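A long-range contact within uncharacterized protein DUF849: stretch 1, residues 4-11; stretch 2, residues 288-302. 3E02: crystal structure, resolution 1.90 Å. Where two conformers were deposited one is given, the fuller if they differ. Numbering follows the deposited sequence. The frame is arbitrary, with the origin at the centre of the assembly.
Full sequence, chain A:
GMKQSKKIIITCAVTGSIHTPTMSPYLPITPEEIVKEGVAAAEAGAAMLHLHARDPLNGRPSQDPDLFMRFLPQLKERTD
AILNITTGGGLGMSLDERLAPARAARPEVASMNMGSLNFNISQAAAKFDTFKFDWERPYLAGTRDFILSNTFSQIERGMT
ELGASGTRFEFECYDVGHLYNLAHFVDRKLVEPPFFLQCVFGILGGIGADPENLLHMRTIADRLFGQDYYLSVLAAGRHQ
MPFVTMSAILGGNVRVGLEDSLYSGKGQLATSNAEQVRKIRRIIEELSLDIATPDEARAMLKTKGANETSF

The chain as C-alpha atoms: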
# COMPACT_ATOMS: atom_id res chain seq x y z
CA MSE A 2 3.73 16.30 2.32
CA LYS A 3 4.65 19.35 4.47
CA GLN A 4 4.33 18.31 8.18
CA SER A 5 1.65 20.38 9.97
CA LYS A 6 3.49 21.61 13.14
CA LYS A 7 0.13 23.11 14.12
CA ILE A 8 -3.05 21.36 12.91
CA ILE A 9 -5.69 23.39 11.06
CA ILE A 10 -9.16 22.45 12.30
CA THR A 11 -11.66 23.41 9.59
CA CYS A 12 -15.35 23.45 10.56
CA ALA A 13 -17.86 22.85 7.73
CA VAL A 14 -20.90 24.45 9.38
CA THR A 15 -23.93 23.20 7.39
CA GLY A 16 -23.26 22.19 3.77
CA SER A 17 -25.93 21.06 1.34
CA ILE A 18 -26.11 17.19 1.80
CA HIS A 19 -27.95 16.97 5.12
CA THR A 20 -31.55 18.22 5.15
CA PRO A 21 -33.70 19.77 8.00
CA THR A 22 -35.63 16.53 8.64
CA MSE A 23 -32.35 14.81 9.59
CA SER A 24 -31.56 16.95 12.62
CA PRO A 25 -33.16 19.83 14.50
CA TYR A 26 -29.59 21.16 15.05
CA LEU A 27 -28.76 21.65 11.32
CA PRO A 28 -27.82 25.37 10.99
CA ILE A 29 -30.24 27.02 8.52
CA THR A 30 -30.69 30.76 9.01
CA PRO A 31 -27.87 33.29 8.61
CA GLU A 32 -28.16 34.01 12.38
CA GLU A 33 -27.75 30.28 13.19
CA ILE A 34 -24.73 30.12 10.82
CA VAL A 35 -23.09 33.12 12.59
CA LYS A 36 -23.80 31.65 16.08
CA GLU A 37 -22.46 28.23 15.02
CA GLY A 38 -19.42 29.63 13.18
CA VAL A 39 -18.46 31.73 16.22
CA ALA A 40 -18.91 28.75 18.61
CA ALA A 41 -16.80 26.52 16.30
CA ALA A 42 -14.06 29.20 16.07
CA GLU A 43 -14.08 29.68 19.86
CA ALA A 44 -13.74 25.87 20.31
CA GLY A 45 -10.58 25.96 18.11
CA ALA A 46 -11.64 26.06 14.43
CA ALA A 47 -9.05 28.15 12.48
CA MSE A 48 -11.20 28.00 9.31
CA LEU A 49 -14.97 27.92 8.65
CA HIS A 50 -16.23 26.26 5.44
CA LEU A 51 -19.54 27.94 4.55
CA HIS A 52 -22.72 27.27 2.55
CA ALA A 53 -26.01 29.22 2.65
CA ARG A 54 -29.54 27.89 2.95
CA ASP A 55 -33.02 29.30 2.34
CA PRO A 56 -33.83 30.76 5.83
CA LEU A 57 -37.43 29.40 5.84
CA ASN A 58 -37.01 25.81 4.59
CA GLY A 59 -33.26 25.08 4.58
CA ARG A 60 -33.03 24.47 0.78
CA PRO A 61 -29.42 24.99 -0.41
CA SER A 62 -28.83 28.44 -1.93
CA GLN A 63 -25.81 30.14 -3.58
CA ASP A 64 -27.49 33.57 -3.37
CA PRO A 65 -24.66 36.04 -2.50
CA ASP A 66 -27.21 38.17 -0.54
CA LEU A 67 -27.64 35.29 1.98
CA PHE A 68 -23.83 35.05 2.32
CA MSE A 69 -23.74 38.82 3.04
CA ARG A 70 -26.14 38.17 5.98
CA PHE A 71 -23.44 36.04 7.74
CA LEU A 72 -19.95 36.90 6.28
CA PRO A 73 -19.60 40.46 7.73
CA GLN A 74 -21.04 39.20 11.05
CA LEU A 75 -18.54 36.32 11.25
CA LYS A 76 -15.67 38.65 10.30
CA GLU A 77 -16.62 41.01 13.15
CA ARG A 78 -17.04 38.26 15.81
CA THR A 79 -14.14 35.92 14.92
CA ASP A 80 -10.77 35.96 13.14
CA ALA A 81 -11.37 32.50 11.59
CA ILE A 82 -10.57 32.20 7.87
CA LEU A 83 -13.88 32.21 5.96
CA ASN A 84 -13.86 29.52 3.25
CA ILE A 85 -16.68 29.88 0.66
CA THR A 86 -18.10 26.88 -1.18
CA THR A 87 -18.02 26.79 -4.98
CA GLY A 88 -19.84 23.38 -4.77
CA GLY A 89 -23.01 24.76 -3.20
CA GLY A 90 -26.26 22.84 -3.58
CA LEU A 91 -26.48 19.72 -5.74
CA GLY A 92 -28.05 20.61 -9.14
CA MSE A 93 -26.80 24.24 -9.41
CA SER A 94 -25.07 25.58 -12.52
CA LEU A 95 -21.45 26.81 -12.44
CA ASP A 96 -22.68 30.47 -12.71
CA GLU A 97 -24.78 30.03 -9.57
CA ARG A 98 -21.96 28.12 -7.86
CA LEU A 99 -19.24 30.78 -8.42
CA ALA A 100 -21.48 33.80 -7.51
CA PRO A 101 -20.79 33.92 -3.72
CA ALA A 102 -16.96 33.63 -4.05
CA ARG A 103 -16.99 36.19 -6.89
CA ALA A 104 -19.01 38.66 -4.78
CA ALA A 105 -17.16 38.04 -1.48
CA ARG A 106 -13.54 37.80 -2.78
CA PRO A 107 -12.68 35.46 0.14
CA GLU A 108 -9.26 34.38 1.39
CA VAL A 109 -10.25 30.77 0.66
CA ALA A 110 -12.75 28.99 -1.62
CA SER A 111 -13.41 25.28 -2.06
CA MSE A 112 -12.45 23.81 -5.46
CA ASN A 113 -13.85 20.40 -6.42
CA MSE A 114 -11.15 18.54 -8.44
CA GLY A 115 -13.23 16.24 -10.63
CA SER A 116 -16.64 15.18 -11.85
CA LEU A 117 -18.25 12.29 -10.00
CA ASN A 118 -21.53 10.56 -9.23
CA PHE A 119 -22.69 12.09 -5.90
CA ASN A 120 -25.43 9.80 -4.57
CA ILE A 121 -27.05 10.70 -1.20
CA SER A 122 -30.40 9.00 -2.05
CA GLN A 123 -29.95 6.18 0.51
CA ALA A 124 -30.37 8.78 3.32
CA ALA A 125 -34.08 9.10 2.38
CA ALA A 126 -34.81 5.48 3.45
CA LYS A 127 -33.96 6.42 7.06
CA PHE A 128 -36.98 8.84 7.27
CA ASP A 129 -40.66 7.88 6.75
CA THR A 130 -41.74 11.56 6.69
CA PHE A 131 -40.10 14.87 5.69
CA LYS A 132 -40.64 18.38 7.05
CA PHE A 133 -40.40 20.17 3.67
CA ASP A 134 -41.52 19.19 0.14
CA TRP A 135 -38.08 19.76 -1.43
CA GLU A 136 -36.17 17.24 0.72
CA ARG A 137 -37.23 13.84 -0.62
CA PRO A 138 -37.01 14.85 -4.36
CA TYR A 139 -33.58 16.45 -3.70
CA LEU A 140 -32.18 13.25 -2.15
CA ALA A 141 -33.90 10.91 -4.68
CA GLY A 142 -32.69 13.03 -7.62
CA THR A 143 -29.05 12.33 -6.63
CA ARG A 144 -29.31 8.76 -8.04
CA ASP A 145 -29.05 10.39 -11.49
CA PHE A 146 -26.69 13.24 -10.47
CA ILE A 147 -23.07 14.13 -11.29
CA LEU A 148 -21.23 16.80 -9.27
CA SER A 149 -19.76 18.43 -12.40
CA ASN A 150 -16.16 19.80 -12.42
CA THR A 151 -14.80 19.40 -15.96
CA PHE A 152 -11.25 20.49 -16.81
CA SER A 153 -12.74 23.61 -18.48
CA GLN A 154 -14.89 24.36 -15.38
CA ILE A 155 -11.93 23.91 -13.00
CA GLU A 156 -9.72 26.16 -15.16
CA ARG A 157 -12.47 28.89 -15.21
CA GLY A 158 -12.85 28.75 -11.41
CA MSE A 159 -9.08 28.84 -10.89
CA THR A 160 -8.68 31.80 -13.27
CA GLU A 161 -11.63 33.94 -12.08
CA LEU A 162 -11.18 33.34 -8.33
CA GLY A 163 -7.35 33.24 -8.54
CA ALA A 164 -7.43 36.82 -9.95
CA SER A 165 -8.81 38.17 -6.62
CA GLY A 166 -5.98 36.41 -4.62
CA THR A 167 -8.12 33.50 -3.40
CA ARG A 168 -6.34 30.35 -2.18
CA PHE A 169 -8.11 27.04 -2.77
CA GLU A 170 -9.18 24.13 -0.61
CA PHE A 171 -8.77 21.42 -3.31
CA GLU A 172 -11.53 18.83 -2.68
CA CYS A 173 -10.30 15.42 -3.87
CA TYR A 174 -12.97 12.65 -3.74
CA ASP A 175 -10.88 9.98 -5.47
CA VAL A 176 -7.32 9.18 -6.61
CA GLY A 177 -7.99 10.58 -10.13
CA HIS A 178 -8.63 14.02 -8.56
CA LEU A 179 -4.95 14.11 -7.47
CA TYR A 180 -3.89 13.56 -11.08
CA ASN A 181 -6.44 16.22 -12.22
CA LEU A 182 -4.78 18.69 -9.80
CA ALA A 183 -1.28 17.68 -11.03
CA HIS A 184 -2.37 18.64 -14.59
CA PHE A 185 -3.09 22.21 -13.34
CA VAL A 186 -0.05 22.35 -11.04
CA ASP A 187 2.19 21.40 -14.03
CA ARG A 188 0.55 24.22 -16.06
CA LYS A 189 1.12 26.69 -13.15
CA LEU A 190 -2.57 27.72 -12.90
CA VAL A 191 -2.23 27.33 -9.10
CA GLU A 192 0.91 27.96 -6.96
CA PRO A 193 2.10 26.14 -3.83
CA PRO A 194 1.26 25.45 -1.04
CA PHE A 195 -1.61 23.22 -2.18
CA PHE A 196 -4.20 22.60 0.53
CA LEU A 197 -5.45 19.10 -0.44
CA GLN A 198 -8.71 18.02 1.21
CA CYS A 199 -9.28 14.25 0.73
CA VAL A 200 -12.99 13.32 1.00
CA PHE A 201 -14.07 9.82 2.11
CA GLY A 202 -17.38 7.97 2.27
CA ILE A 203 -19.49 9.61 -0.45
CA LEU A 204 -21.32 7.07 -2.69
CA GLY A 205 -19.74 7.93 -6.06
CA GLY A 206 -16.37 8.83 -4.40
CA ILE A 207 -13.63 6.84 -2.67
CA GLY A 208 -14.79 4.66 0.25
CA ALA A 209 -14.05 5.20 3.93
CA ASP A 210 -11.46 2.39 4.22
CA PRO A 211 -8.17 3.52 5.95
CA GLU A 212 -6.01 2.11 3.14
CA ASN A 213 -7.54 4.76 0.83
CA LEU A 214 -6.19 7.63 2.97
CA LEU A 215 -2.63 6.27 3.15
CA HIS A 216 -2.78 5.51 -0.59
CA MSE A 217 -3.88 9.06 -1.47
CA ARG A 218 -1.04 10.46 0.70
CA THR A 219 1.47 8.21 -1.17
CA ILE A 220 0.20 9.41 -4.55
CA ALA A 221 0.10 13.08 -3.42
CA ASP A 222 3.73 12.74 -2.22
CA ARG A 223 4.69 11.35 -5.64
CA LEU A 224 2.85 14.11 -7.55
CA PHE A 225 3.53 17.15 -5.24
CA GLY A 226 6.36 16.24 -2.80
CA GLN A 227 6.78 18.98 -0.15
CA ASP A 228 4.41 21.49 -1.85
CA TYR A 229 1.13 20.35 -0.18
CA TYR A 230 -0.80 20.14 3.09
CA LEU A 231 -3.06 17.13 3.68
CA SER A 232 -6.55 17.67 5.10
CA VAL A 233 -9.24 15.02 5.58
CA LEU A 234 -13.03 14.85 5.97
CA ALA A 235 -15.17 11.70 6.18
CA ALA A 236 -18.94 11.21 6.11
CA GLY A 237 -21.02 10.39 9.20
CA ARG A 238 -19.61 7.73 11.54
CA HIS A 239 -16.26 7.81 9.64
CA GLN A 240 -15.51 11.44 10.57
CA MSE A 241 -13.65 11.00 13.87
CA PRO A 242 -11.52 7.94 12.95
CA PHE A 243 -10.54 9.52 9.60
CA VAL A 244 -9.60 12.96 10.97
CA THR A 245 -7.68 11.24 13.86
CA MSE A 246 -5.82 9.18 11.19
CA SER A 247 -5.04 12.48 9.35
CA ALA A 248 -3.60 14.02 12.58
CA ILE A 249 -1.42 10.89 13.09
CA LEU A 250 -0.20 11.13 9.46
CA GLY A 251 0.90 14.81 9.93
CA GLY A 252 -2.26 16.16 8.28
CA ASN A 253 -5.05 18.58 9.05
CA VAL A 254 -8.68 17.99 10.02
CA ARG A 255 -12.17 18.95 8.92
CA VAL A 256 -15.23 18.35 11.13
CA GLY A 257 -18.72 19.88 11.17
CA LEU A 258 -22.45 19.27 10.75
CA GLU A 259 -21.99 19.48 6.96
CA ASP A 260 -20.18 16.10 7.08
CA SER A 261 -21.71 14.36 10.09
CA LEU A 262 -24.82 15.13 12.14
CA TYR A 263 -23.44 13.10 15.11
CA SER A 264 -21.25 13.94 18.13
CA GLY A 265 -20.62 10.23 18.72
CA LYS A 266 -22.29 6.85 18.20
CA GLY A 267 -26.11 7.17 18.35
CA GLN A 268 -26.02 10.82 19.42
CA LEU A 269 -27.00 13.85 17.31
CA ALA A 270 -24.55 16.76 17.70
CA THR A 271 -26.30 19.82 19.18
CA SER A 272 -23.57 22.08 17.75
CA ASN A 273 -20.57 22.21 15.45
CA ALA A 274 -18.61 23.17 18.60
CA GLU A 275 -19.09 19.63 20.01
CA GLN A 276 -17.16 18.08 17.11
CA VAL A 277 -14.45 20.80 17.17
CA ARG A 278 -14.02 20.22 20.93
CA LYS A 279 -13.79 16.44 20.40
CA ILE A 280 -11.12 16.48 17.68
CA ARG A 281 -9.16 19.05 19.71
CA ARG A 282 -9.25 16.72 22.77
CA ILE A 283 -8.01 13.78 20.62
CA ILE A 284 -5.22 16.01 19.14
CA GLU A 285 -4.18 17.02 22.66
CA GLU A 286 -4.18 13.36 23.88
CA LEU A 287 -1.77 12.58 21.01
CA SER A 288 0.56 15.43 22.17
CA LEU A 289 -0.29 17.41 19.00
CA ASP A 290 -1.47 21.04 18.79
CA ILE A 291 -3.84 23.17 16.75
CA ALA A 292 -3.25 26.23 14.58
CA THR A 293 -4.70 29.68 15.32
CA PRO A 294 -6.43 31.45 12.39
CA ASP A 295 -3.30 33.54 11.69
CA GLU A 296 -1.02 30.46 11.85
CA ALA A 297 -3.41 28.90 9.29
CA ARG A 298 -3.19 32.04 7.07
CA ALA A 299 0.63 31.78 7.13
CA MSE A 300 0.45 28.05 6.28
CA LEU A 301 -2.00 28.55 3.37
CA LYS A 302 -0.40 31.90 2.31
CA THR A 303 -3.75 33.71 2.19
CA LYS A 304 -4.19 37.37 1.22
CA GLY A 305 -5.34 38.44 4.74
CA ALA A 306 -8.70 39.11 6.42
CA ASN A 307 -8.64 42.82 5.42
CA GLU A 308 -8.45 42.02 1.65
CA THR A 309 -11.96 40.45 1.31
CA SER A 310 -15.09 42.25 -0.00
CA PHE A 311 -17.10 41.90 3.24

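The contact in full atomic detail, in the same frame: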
# COMPACT_ATOMS: atom_id res chain seq x y z
N GLN A 4 4.80 18.66 6.83
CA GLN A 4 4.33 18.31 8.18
C GLN A 4 3.65 19.53 8.82
O GLN A 4 4.21 20.63 8.81
CB GLN A 4 5.47 17.82 9.08
N SER A 5 2.45 19.31 9.36
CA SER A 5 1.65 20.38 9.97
C SER A 5 2.02 20.52 11.45
O SER A 5 1.39 19.88 12.31
CB SER A 5 0.15 20.10 9.78
OG SER A 5 -0.12 19.95 8.39
N LYS A 6 3.06 21.33 11.75
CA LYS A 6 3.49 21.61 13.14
C LYS A 6 2.29 21.96 14.03
O LYS A 6 2.21 21.51 15.17
CB LYS A 6 4.51 22.75 13.18
CG LYS A 6 5.03 23.09 14.58
N LYS A 7 1.39 22.78 13.49
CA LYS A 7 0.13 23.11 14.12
C LYS A 7 -0.97 22.64 13.17
O LYS A 7 -0.88 22.89 11.96
CB LYS A 7 0.04 24.61 14.37
CG LYS A 7 1.12 25.19 15.27
CD LYS A 7 1.12 24.61 16.68
CE LYS A 7 2.15 25.30 17.57
NZ LYS A 7 2.30 24.56 18.86
N ILE A 8 -1.97 21.95 13.70
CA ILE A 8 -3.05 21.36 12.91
C ILE A 8 -4.16 22.38 12.67
O ILE A 8 -4.66 22.99 13.62
CB ILE A 8 -3.64 20.11 13.60
CG1 ILE A 8 -2.59 19.00 13.72
CG2 ILE A 8 -4.87 19.57 12.84
CD1 ILE A 8 -3.04 17.80 14.59
N ILE A 9 -4.54 22.54 11.41
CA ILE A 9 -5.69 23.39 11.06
C ILE A 9 -6.95 22.55 11.26
O ILE A 9 -7.10 21.50 10.63
CB ILE A 9 -5.65 23.84 9.58
CG1 ILE A 9 -4.40 24.67 9.30
CG2 ILE A 9 -6.93 24.66 9.22
CD1 ILE A 9 -4.24 25.06 7.84
N ILE A 10 -7.83 23.01 12.15
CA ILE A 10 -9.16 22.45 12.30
C ILE A 10 -10.07 23.34 11.45
O ILE A 10 -10.21 24.54 11.72
CB ILE A 10 -9.71 22.48 13.74
CG1 ILE A 10 -8.85 21.61 14.67
CG2 ILE A 10 -11.19 21.99 13.76
CD1 ILE A 10 -9.27 21.65 16.14
N THR A 11 -10.66 22.74 10.41
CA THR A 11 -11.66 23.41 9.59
C THR A 11 -13.02 22.92 10.09
O THR A 11 -13.18 21.72 10.38
CB THR A 11 -11.51 23.09 8.11
OG1 THR A 11 -10.23 23.55 7.64
CG2 THR A 11 -12.62 23.79 7.26
N SER A 288 -0.53 14.48 22.00
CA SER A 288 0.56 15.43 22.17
C SER A 288 0.77 16.29 20.91
O SER A 288 1.90 16.65 20.59
CB SER A 288 1.85 14.74 22.65
OG SER A 288 1.68 14.18 23.94
N LEU A 289 -0.32 16.58 20.21
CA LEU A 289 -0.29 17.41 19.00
C LEU A 289 -0.94 18.74 19.40
O LEU A 289 -1.44 18.88 20.52
CB LEU A 289 -0.97 16.71 17.82
CG LEU A 289 -0.36 15.36 17.41
CD1 LEU A 289 -1.22 14.66 16.39
CD2 LEU A 289 1.05 15.49 16.88
N ASP A 290 -0.88 19.73 18.50
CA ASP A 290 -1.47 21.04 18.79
C ASP A 290 -2.11 21.63 17.54
O ASP A 290 -1.80 21.25 16.40
CB ASP A 290 -0.41 21.97 19.41
CG ASP A 290 -1.01 23.20 20.11
OD1 ASP A 290 -2.24 23.27 20.38
OD2 ASP A 290 -0.22 24.12 20.39
N ILE A 291 -3.07 22.53 17.79
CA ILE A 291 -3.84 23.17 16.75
C ILE A 291 -3.28 24.53 16.35
O ILE A 291 -2.58 25.18 17.12
CB ILE A 291 -5.35 23.30 17.12
CG1 ILE A 291 -5.61 24.30 18.26
CG2 ILE A 291 -5.88 21.90 17.46
CD1 ILE A 291 -7.11 24.61 18.42
N ALA A 292 -3.64 24.95 15.14
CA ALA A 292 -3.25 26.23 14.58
C ALA A 292 -4.29 27.31 14.91
O ALA A 292 -5.49 27.04 14.90
CB ALA A 292 -3.12 26.11 13.06
N THR A 293 -3.82 28.51 15.19
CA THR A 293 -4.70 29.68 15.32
C THR A 293 -5.06 30.12 13.89
O THR A 293 -4.40 29.70 12.92
CB THR A 293 -4.02 30.87 15.99
OG1 THR A 293 -2.92 31.32 15.19
CG2 THR A 293 -3.55 30.51 17.40
N PRO A 294 -6.12 30.93 13.73
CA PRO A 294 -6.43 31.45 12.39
C PRO A 294 -5.25 32.07 11.64
O PRO A 294 -5.04 31.74 10.47
CB PRO A 294 -7.51 32.48 12.69
CG PRO A 294 -8.24 31.86 13.80
CD PRO A 294 -7.16 31.32 14.69
N ASP A 295 -4.47 32.91 12.31
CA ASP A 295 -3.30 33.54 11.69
C ASP A 295 -2.17 32.57 11.36
O ASP A 295 -1.48 32.74 10.35
CB ASP A 295 -2.80 34.73 12.53
CG ASP A 295 -3.76 35.93 12.49
OD1 ASP A 295 -4.63 36.04 11.61
OD2 ASP A 295 -3.62 36.82 13.36
N GLU A 296 -1.97 31.54 12.19
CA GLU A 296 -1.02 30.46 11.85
C GLU A 296 -1.49 29.74 10.59
O GLU A 296 -0.67 29.41 9.73
CB GLU A 296 -0.84 29.48 13.01
CG GLU A 296 -0.04 30.11 14.14
CD GLU A 296 -0.02 29.30 15.43
OE1 GLU A 296 -0.98 28.55 15.71
OE2 GLU A 296 0.95 29.47 16.19
N ALA A 297 -2.81 29.51 10.48
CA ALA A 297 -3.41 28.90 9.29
C ALA A 297 -3.22 29.76 8.04
O ALA A 297 -2.88 29.24 6.98
CB ALA A 297 -4.90 28.59 9.53
N ARG A 298 -3.41 31.08 8.18
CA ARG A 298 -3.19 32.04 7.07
C ARG A 298 -1.75 31.99 6.55
O ARG A 298 -1.52 32.04 5.35
CB ARG A 298 -3.53 33.48 7.50
CG ARG A 298 -5.00 33.75 7.71
CD ARG A 298 -5.28 35.23 7.97
NE ARG A 298 -6.73 35.46 8.00
CZ ARG A 298 -7.53 35.30 9.05
NH1 ARG A 298 -7.06 34.95 10.24
NH2 ARG A 298 -8.84 35.51 8.90
N ALA A 299 -0.79 31.89 7.47
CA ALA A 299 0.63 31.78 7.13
C ALA A 299 0.93 30.44 6.45
O ALA A 299 1.73 30.40 5.53
CB ALA A 299 1.51 31.96 8.38
N MSE A 300 0.28 29.37 6.90
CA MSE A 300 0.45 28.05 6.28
C MSE A 300 -0.11 28.04 4.85
O MSE A 300 0.59 27.65 3.92
CB MSE A 300 -0.23 26.94 7.10
CG MSE A 300 0.48 26.62 8.41
SE MSE A 300 -0.62 25.60 9.63
CE MSE A 300 -0.75 23.94 8.70
N LEU A 301 -1.34 28.51 4.68
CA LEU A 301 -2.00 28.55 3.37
C LEU A 301 -1.57 29.71 2.46
O LEU A 301 -1.90 29.69 1.26
CB LEU A 301 -3.51 28.55 3.54
CG LEU A 301 -4.09 27.37 4.33
CD1 LEU A 301 -5.60 27.47 4.42
CD2 LEU A 301 -3.70 26.08 3.70
N LYS A 302 -0.87 30.70 3.02
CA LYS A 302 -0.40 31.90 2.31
C LYS A 302 -1.58 32.67 1.74
O LYS A 302 -1.63 33.00 0.56
CB LYS A 302 0.64 31.54 1.23
CG LYS A 302 1.89 30.81 1.71
CD LYS A 302 2.77 31.69 2.56
CE LYS A 302 4.07 30.97 2.95
NZ LYS A 302 4.90 30.61 1.75
O HOH W 1 0.95 19.22 16.10
O HOH W 2 -7.33 25.03 14.25

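Residues near the two ends of the chain meet here, with at least 281 positions separating any touching pair, and the contact buries 637 Å² summed over both sides. Its centre is a single beta bridge between Ile8 and Ile291, whose CA atoms lie 4.3 Å apart. Both backbone polar groups of Ile8 are used: Ile8 N donates to Asp290 O at 2.8 Å, and Ile8 O accepts from Ala292 N at 2.7 Å, both with nearly straight geometry. One residue thus binds the two neighbours of Ile291, and the close approach also brings Ile291 CA to 3.2 Å from Ile8 O in a CA-H...O contact.

Water extends the pairing at each end, where the backbones no longer meet directly. Water 1 donates to Lys6 O (2.8 Å) and accepts from Asp290 N (3.1 Å). Water 2 accepts from Ile10 N (3.0 Å) and lies 2.8 Å from Ala292 O, so that Lys6 O, Asp290 N and Ile10 N too find partners.

A salt bridge reinforces the partly exposed side of the bridge. The Lys7 side chain, m at chi1 and chi2 and then extended, carries NZ to 3.0 Å from Asp290 OD2. The other carboxylate oxygen, Asp290 OD1, accepts a weak hydrogen bond from Ile291 N at 2.8 Å. The aliphatic part of Lys7 is also used, its CB packing 3.7 Å from Ala292 CB.

Apolar packing flanks the bridge. Ile9 is buried, and its side chain reaches the helix of residues 294-301: CG1 lies 4.0 Å from Ala297 CB, while CD1 lies 3.8 Å from Met300 CE and 4.2 Å from Leu301 CG. The Ala297 methyl offers a small apolar surface against Ile9. Met300, a selenomethionine, points toward the first stretch, and its CE also comes within 3.4 Å of Lys7 O. Next to the bridge, Ile8 CD1 contacts Leu289 CB at 4.0 Å and Ile10 CD1 meets Ile291 CG2 at 3.6 Å, although the CA-to-CB bond of Ile291 points away overall.

The helix start is held by reciprocal bonds. Thr293, at the N-cap, accepts from Glu296 N through OG1 (3.2 Å), while Thr293 N donates to Glu296 OE1 (2.9 Å). These bonds span the turn between the bridged segment and the helix that supplies Ala297, Met300 and Leu301 to Ile9.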